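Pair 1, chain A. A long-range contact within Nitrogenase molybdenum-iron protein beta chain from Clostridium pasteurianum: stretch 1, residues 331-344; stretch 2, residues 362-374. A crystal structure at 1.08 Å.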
# COMPACT_ATOMS: atom_id res chain seq x y z
N ILE A 331 17.72 6.13 2.75
CA ILE A 331 17.68 4.91 3.56
C ILE A 331 18.60 5.04 4.80
O ILE A 331 18.20 4.70 5.91
CB ILE A 331 18.05 3.70 2.67
CG1 ILE A 331 16.98 3.42 1.64
CG2 ILE A 331 18.37 2.47 3.52
CD1 ILE A 331 15.60 3.13 2.15
N ILE A 332 19.81 5.55 4.59
CA ILE A 332 20.70 5.82 5.70
C ILE A 332 20.10 6.82 6.69
O ILE A 332 20.14 6.63 7.92
CB ILE A 332 22.08 6.27 5.20
CG1 ILE A 332 22.76 5.13 4.42
CG2 ILE A 332 22.97 6.72 6.35
CD1 ILE A 332 24.03 5.55 3.71
N GLU A 333 19.50 7.90 6.16
CA GLU A 333 18.86 8.91 7.01
C GLU A 333 17.73 8.34 7.85
O GLU A 333 17.47 8.85 8.93
CB GLU A 333 18.35 10.05 6.13
CG GLU A 333 19.46 10.86 5.47
CD GLU A 333 19.01 11.86 4.44
OE1 GLU A 333 17.97 11.66 3.80
OE2 GLU A 333 19.73 12.86 4.27
N LEU A 334 17.06 7.30 7.33
CA LEU A 334 15.98 6.64 8.06
C LEU A 334 16.47 5.72 9.17
O LEU A 334 15.67 5.23 9.96
CB LEU A 334 15.11 5.83 7.08
CG LEU A 334 14.29 6.71 6.12
CD1 LEU A 334 13.75 5.90 4.96
CD2 LEU A 334 13.17 7.42 6.85
N GLY A 335 17.78 5.46 9.22
CA GLY A 335 18.38 4.55 10.15
C GLY A 335 18.51 3.14 9.63
O GLY A 335 18.84 2.20 10.38
N ALA A 336 18.19 2.94 8.34
CA ALA A 336 18.24 1.62 7.70
C ALA A 336 19.58 1.47 6.95
O ALA A 336 20.41 2.39 6.90
CB ALA A 336 17.03 1.44 6.79
N ILE A 337 19.76 0.32 6.32
CA ILE A 337 21.03 -0.07 5.73
C ILE A 337 20.87 -0.38 4.25
O ILE A 337 20.18 -1.34 3.91
CB ILE A 337 21.60 -1.33 6.45
CG1 ILE A 337 21.85 -1.04 7.92
CG2 ILE A 337 22.86 -1.82 5.77
CD1 ILE A 337 22.05 -2.28 8.77
N PRO A 338 21.54 0.37 3.37
CA PRO A 338 21.63 -0.05 1.97
C PRO A 338 22.59 -1.21 1.90
O PRO A 338 23.81 -1.02 2.00
CB PRO A 338 22.15 1.21 1.24
CG PRO A 338 22.04 2.34 2.23
CD PRO A 338 22.21 1.67 3.58
N LYS A 339 22.04 -2.41 1.82
CA LYS A 339 22.79 -3.66 1.91
C LYS A 339 23.31 -4.08 0.55
O LYS A 339 24.48 -4.45 0.42
CB LYS A 339 21.91 -4.72 2.54
CG LYS A 339 22.53 -6.09 2.62
CD LYS A 339 23.77 -6.10 3.45
CE LYS A 339 24.18 -7.54 3.69
NZ LYS A 339 25.35 -7.54 4.60
N TYR A 340 22.43 -4.08 -0.44
CA TYR A 340 22.77 -4.44 -1.84
C TYR A 340 22.28 -3.28 -2.67
O TYR A 340 21.11 -2.93 -2.60
CB TYR A 340 22.10 -5.73 -2.29
CG TYR A 340 22.41 -6.93 -1.42
CD1 TYR A 340 23.70 -7.19 -0.96
CD2 TYR A 340 21.42 -7.81 -1.01
CE1 TYR A 340 23.97 -8.26 -0.14
CE2 TYR A 340 21.69 -8.90 -0.21
CZ TYR A 340 22.97 -9.12 0.21
OH TYR A 340 23.27 -10.17 1.05
N VAL A 341 23.17 -2.68 -3.46
CA VAL A 341 22.87 -1.43 -4.17
C VAL A 341 23.41 -1.57 -5.59
O VAL A 341 24.63 -1.62 -5.78
CB VAL A 341 23.46 -0.21 -3.47
CG1 VAL A 341 22.86 1.05 -4.06
CG2 VAL A 341 23.23 -0.23 -1.97
N VAL A 342 22.51 -1.61 -6.58
CA VAL A 342 22.89 -1.92 -7.95
C VAL A 342 22.26 -0.99 -8.95
O VAL A 342 21.08 -0.65 -8.85
CB VAL A 342 22.51 -3.39 -8.28
CG1 VAL A 342 22.68 -3.71 -9.75
CG2 VAL A 342 23.36 -4.32 -7.44
N THR A 343 23.06 -0.60 -9.95
CA THR A 343 22.51 -0.00 -11.16
C THR A 343 23.03 -0.75 -12.37
O THR A 343 24.18 -1.21 -12.36
CB THR A 343 22.85 1.50 -11.27
OG1 THR A 343 22.21 2.04 -12.44
CG2 THR A 343 24.31 1.78 -11.36
N GLY A 344 22.22 -0.81 -13.42
CA GLY A 344 22.69 -1.31 -14.70
C GLY A 344 23.40 -0.27 -15.54
O GLY A 344 24.02 -0.61 -16.54
N GLY A 362 29.50 4.52 8.67
CA GLY A 362 30.13 3.39 9.32
C GLY A 362 29.55 2.04 8.92
O GLY A 362 29.70 1.07 9.66
N ILE A 363 28.93 1.95 7.76
CA ILE A 363 28.28 0.73 7.33
C ILE A 363 29.26 -0.11 6.52
O ILE A 363 29.70 0.30 5.44
CB ILE A 363 27.04 1.01 6.47
CG1 ILE A 363 25.98 1.71 7.34
CG2 ILE A 363 26.48 -0.29 5.92
CD1 ILE A 363 24.86 2.36 6.55
N GLU A 364 29.56 -1.29 7.05
CA GLU A 364 30.45 -2.27 6.42
C GLU A 364 29.63 -3.47 5.93
O GLU A 364 28.56 -3.77 6.47
CB GLU A 364 31.50 -2.76 7.43
CG GLU A 364 32.34 -1.68 8.10
CD GLU A 364 33.63 -1.39 7.36
OE1 GLU A 364 33.95 -2.13 6.40
OE2 GLU A 364 34.34 -0.44 7.76
N GLY A 365 30.15 -4.15 4.92
CA GLY A 365 29.56 -5.41 4.47
C GLY A 365 28.46 -5.29 3.42
O GLY A 365 27.78 -6.28 3.09
N SER A 366 28.26 -4.09 2.87
CA SER A 366 27.31 -3.93 1.77
C SER A 366 27.98 -4.24 0.44
O SER A 366 29.20 -4.17 0.32
CB SER A 366 26.74 -2.52 1.78
OG SER A 366 25.98 -2.30 2.96
N LYS A 367 27.17 -4.58 -0.54
CA LYS A 367 27.64 -4.85 -1.89
C LYS A 367 27.06 -3.80 -2.80
O LYS A 367 25.85 -3.67 -2.89
CB LYS A 367 27.28 -6.25 -2.38
CG LYS A 367 27.83 -7.38 -1.53
CD LYS A 367 27.53 -8.76 -2.12
CE LYS A 367 28.18 -9.87 -1.33
NZ LYS A 367 27.91 -11.20 -1.97
N VAL A 368 27.92 -3.09 -3.49
CA VAL A 368 27.56 -2.04 -4.42
C VAL A 368 28.09 -2.43 -5.79
O VAL A 368 29.28 -2.77 -5.89
CB VAL A 368 28.19 -0.72 -3.97
CG1 VAL A 368 27.88 0.39 -4.93
CG2 VAL A 368 27.75 -0.36 -2.56
N LYS A 369 27.26 -2.45 -6.82
CA LYS A 369 27.74 -2.86 -8.11
C LYS A 369 27.16 -2.01 -9.23
O LYS A 369 25.94 -1.81 -9.34
CB LYS A 369 27.42 -4.33 -8.38
CG LYS A 369 28.05 -4.86 -9.66
CD LYS A 369 27.86 -6.36 -9.82
CE LYS A 369 28.40 -6.85 -11.13
NZ LYS A 369 28.21 -8.32 -11.30
N VAL A 370 28.05 -1.52 -10.07
CA VAL A 370 27.72 -0.85 -11.31
C VAL A 370 27.70 -1.91 -12.43
O VAL A 370 28.58 -2.79 -12.48
CB VAL A 370 28.76 0.24 -11.60
CG1 VAL A 370 28.64 0.81 -12.99
CG2 VAL A 370 28.64 1.34 -10.56
N GLU A 371 26.73 -1.83 -13.31
CA GLU A 371 26.53 -2.86 -14.31
C GLU A 371 26.29 -4.23 -13.66
O GLU A 371 26.72 -5.26 -14.16
CB GLU A 371 27.61 -2.88 -15.38
CG GLU A 371 27.68 -1.59 -16.19
CD GLU A 371 28.69 -1.68 -17.28
OE1 GLU A 371 28.35 -2.10 -18.41
OE2 GLU A 371 29.84 -1.38 -17.01
N GLY A 372 25.56 -4.22 -12.56
CA GLY A 372 25.00 -5.46 -12.01
C GLY A 372 23.57 -5.62 -12.51
O GLY A 372 23.00 -4.73 -13.13
N ASP A 373 23.00 -6.80 -12.23
CA ASP A 373 21.66 -7.08 -12.71
C ASP A 373 20.80 -7.75 -11.62
O ASP A 373 21.26 -7.96 -10.49
CB ASP A 373 21.71 -7.86 -14.04
CG ASP A 373 22.50 -9.15 -13.95
OD1 ASP A 373 22.39 -9.87 -12.93
OD2 ASP A 373 23.19 -9.48 -14.94
N PHE A 374 19.53 -8.01 -11.93
CA PHE A 374 18.63 -8.61 -10.96
C PHE A 374 19.02 -10.04 -10.61
O PHE A 374 18.61 -10.53 -9.57
CB PHE A 374 17.18 -8.59 -11.47
CG PHE A 374 16.46 -7.26 -11.36
CD1 PHE A 374 15.70 -6.97 -10.25
CD2 PHE A 374 16.52 -6.31 -12.37
CE1 PHE A 374 15.00 -5.80 -10.14
CE2 PHE A 374 15.83 -5.11 -12.27
CZ PHE A 374 15.08 -4.86 -11.14
O HOH W 1 25.54 -11.82 -0.05

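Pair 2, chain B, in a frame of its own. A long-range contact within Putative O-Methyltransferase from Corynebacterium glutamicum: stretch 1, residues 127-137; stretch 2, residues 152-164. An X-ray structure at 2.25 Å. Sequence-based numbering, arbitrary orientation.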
# COMPACT_ATOMS: atom_id res chain seq x y z
N ASN B 127 -0.06 -6.92 23.66
CA ASN B 127 -1.13 -7.07 22.69
C ASN B 127 -1.74 -5.71 22.31
O ASN B 127 -1.76 -4.78 23.12
CB ASN B 127 -2.26 -7.93 23.25
CG ASN B 127 -1.95 -9.41 23.21
OD1 ASN B 127 -1.18 -9.88 22.37
ND2 ASN B 127 -2.58 -10.18 24.11
N ASP B 128 -2.23 -5.60 21.07
CA ASP B 128 -2.90 -4.38 20.62
C ASP B 128 -2.06 -3.12 20.78
O ASP B 128 -2.58 -2.06 21.14
CB ASP B 128 -4.21 -4.24 21.43
CG ASP B 128 -5.18 -3.23 20.83
OD1 ASP B 128 -5.35 -3.24 19.59
OD2 ASP B 128 -5.79 -2.44 21.59
N SER B 129 -0.77 -3.22 20.49
CA SER B 129 0.11 -2.07 20.65
C SER B 129 0.88 -1.65 19.41
O SER B 129 1.55 -0.62 19.41
CB SER B 129 1.11 -2.34 21.76
OG SER B 129 0.61 -2.00 23.04
N TYR B 130 0.77 -2.42 18.34
CA TYR B 130 1.53 -2.13 17.14
C TYR B 130 0.68 -1.80 15.92
O TYR B 130 -0.34 -2.44 15.67
CB TYR B 130 2.47 -3.31 16.86
CG TYR B 130 3.48 -3.52 17.97
CD1 TYR B 130 4.67 -2.80 18.01
CD2 TYR B 130 3.19 -4.38 19.05
CE1 TYR B 130 5.56 -2.92 19.08
CE2 TYR B 130 4.07 -4.51 20.12
CZ TYR B 130 5.25 -3.76 20.13
OH TYR B 130 6.13 -3.89 21.19
N GLN B 131 1.13 -0.81 15.16
CA GLN B 131 0.43 -0.35 13.97
C GLN B 131 0.95 -1.00 12.68
O GLN B 131 0.29 -0.94 11.64
CB GLN B 131 0.58 1.16 13.84
CG GLN B 131 2.00 1.57 13.41
CD GLN B 131 2.32 3.04 13.64
OE1 GLN B 131 2.24 3.86 12.73
NE2 GLN B 131 2.65 3.38 14.88
N LEU B 132 2.12 -1.61 12.75
CA LEU B 132 2.71 -2.22 11.56
C LEU B 132 3.72 -3.30 11.90
O LEU B 132 4.59 -3.12 12.75
CB LEU B 132 3.40 -1.13 10.71
CG LEU B 132 4.22 -1.54 9.47
CD1 LEU B 132 3.30 -2.07 8.39
CD2 LEU B 132 5.02 -0.34 8.95
N VAL B 133 3.59 -4.45 11.24
CA VAL B 133 4.50 -5.55 11.45
C VAL B 133 4.93 -6.10 10.09
O VAL B 133 4.11 -6.48 9.26
CB VAL B 133 3.85 -6.67 12.30
CG1 VAL B 133 4.83 -7.84 12.48
CG2 VAL B 133 3.43 -6.12 13.66
N PHE B 134 6.24 -6.11 9.86
CA PHE B 134 6.81 -6.64 8.63
C PHE B 134 7.49 -7.94 9.00
O PHE B 134 8.29 -8.01 9.94
CB PHE B 134 7.85 -5.69 8.03
CG PHE B 134 8.60 -6.29 6.88
CD1 PHE B 134 8.09 -6.25 5.59
CD2 PHE B 134 9.83 -6.93 7.10
CE1 PHE B 134 8.77 -6.86 4.53
CE2 PHE B 134 10.52 -7.54 6.05
CZ PHE B 134 9.99 -7.51 4.76
N GLY B 135 7.17 -8.99 8.24
CA GLY B 135 7.78 -10.28 8.49
C GLY B 135 8.47 -10.88 7.27
O GLY B 135 7.90 -10.93 6.17
N GLN B 136 9.72 -11.29 7.45
CA GLN B 136 10.46 -11.95 6.39
C GLN B 136 10.85 -13.30 7.02
O GLN B 136 11.87 -13.43 7.71
CB GLN B 136 11.74 -11.18 6.00
CG GLN B 136 12.54 -11.90 4.93
CD GLN B 136 12.14 -11.53 3.52
OE1 GLN B 136 11.67 -12.36 2.74
NE2 GLN B 136 12.32 -10.26 3.17
N VAL B 137 10.03 -14.31 6.77
CA VAL B 137 10.24 -15.63 7.34
C VAL B 137 10.13 -16.73 6.29
O VAL B 137 9.83 -16.45 5.12
CB VAL B 137 9.21 -15.91 8.47
CG1 VAL B 137 9.34 -14.85 9.56
CG2 VAL B 137 7.79 -15.89 7.90
N LEU B 152 -0.96 -8.63 18.51
CA LEU B 152 -0.16 -7.43 18.74
C LEU B 152 -0.61 -6.24 17.91
O LEU B 152 -0.40 -5.08 18.29
CB LEU B 152 1.32 -7.73 18.45
CG LEU B 152 1.94 -8.97 19.10
CD1 LEU B 152 3.33 -9.26 18.49
CD2 LEU B 152 2.06 -8.76 20.60
N LEU B 153 -1.23 -6.52 16.78
CA LEU B 153 -1.70 -5.49 15.86
C LEU B 153 -2.91 -4.72 16.33
O LEU B 153 -3.83 -5.30 16.88
CB LEU B 153 -2.05 -6.09 14.51
CG LEU B 153 -0.99 -6.24 13.43
CD1 LEU B 153 -1.62 -6.86 12.18
CD2 LEU B 153 -0.38 -4.86 13.09
N ARG B 154 -2.89 -3.41 16.12
CA ARG B 154 -4.04 -2.59 16.47
C ARG B 154 -4.95 -2.53 15.22
O ARG B 154 -4.49 -2.83 14.10
CB ARG B 154 -3.60 -1.17 16.86
CG ARG B 154 -2.77 -1.14 18.12
CD ARG B 154 -2.09 0.21 18.33
NE ARG B 154 -3.03 1.26 18.70
CZ ARG B 154 -3.65 1.33 19.88
NH1 ARG B 154 -3.42 0.41 20.81
NH2 ARG B 154 -4.47 2.34 20.13
N ARG B 155 -6.21 -2.16 15.40
CA ARG B 155 -7.15 -2.05 14.28
C ARG B 155 -6.61 -0.90 13.43
O ARG B 155 -6.18 0.13 13.97
CB ARG B 155 -8.57 -1.74 14.81
CG ARG B 155 -9.04 -2.76 15.84
CD ARG B 155 -10.45 -2.45 16.28
NE ARG B 155 -11.42 -2.89 15.29
CZ ARG B 155 -12.08 -4.04 15.35
NH1 ARG B 155 -11.88 -4.87 16.36
NH2 ARG B 155 -12.95 -4.36 14.39
N GLY B 156 -6.65 -1.08 12.12
CA GLY B 156 -6.09 -0.09 11.20
C GLY B 156 -4.61 -0.47 11.01
O GLY B 156 -3.88 0.16 10.23
N GLY B 157 -4.18 -1.53 11.71
CA GLY B 157 -2.79 -2.00 11.63
C GLY B 157 -2.58 -3.03 10.55
O GLY B 157 -3.48 -3.80 10.22
N ALA B 158 -1.37 -3.06 10.00
CA ALA B 158 -1.05 -3.98 8.92
C ALA B 158 0.08 -4.94 9.18
O ALA B 158 1.13 -4.56 9.70
CB ALA B 158 -0.75 -3.20 7.65
N LEU B 159 -0.15 -6.19 8.78
CA LEU B 159 0.87 -7.22 8.86
C LEU B 159 1.31 -7.39 7.39
O LEU B 159 0.49 -7.66 6.50
CB LEU B 159 0.28 -8.55 9.37
CG LEU B 159 1.19 -9.78 9.28
CD1 LEU B 159 2.45 -9.59 10.13
CD2 LEU B 159 0.41 -11.00 9.76
N VAL B 160 2.61 -7.21 7.13
CA VAL B 160 3.16 -7.34 5.78
C VAL B 160 4.07 -8.57 5.69
O VAL B 160 5.10 -8.65 6.37
CB VAL B 160 3.95 -6.07 5.39
CG1 VAL B 160 4.46 -6.20 3.97
CG2 VAL B 160 3.05 -4.85 5.52
N LEU B 161 3.68 -9.53 4.85
CA LEU B 161 4.43 -10.77 4.68
C LEU B 161 5.13 -10.86 3.33
O LEU B 161 4.50 -11.09 2.30
CB LEU B 161 3.48 -11.97 4.86
CG LEU B 161 2.67 -11.96 6.17
CD1 LEU B 161 1.62 -13.06 6.15
CD2 LEU B 161 3.61 -12.12 7.36
N ALA B 162 6.45 -10.69 3.35
CA ALA B 162 7.26 -10.75 2.14
C ALA B 162 7.34 -12.14 1.50
O ALA B 162 7.35 -13.15 2.20
CB ALA B 162 8.67 -10.26 2.44
N ASP B 163 7.40 -12.15 0.16
CA ASP B 163 7.52 -13.38 -0.63
C ASP B 163 6.59 -14.52 -0.22
O ASP B 163 6.91 -15.68 -0.45
CB ASP B 163 8.96 -13.89 -0.58
CG ASP B 163 9.97 -12.81 -0.89
OD1 ASP B 163 9.70 -11.99 -1.79
OD2 ASP B 163 11.04 -12.78 -0.25
N ALA B 164 5.45 -14.20 0.37
CA ALA B 164 4.51 -15.20 0.85
C ALA B 164 3.73 -15.99 -0.19
O ALA B 164 3.08 -16.98 0.14
CB ALA B 164 3.54 -14.55 1.82
O HOH W 2 -6.78 -1.56 18.40
O HOH W 3 -6.13 -5.63 18.56
O HOH W 4 7.64 -13.53 5.17

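The sharpest difference lies at the matched positions A:Ser366 and B:Gly157, whose CA atoms fall 0.1 Å apart after superposition. In pair 1 the serine side chain makes a hydrogen bond across the contact: A:Ser366 OG donates to A:Pro338 O at 2.7 Å. In pair 2 there is no side chain here. A CB on B:Gly157 would sit 2.4 Å from B:Arg154 O, a clash within its own turn. The type II turn from B:Arg154 to B:Gly157 folds that carbonyl close.

The shared geometry is a pair of neighbouring parallel strands. Fourteen central residues superpose with an RMSD of 0.8 Å. The strand axes approach to 4.8 Å at 4° in pair 1 and to 4.7 Å at 7° in pair 2. The backbone ladder follows the same register. A:Lys367 N donates to A:Lys339 O at 2.9 Å, and B:Ala158 N donates to B:Gln131 O at 3.2 Å. The next rungs match too: A:Val341 N to A:Lys367 O and B:Val133 N to B:Ala158 O are both 2.9 Å.

The residue before A:Ser366 and B:Gly157 is glycine in both. The CA atoms of A:Gly365 and B:Gly156 fall 0.3 Å apart after superposition. Both have positive phi, and a CB on either would be jammed against the preceding carbonyl oxygen.

A:Val341 and B:Val133 are the closest match in side chain, and their CA atoms fall 0.3 Å apart. Both are valines with chi1 in t. A:Val341 CB meets A:Val368 CG2 at 4.4 Å. B:Val133 CG1 meets the longer leucine at B:Leu159 CD1 at 3.8 Å.

The other face differs more. In pair 1, A:Tyr340 and A:Val342 share it with A:Lys367 and A:Lys369. A:Lys367 CB lies at the edge of the A:Tyr340 ring, 4.0 Å from CD1. A water joins the polar ends, donating to A:Tyr340 OH at 3.0 Å and accepting from A:Lys367 NZ at 3.1 Å. The matched face of pair 2 is apolar. B:Leu132 CD1 reaches B:Val160 CG2 at 4.0 Å, and B:Phe134 CZ reaches B:Ala162 CB at 3.8 Å.

A:Thr343 matches B:Gly135. The threonine CG2 is 4.4 Å from A:Val370 CG2. Glycine offers no such contact, but its backbone still bonds: B:Gly135 N to B:Val160 O is 2.8 Å. The ladder then ends differently. A:Thr343 O receives weak bonds from A:Glu371 N at 2.8 Å and A:Gly372 N at 3.3 Å. B:Gly135 O accepts one bond from B:Ala162 N at 3.2 Å, and a water donates to it at 2.8 Å.

Ahead of strands 341-343 and 367-370, pair 1 packs A:Ile363 against stretch 1, with its CB pointing toward that stretch. Its CD1 lies 4.1 Å from A:Ile332 CG1 and 4.0 Å from A:Pro338 CD. Ahead of strands 132-135 and 157-161, pair 2 instead has a short extra bridge, between B:Tyr130 and B:Leu153. B:Arg154 N donates to B:Tyr130 O at 2.8 Å, and B:Arg154 NH1 to B:Asp128 O at 2.6 Å.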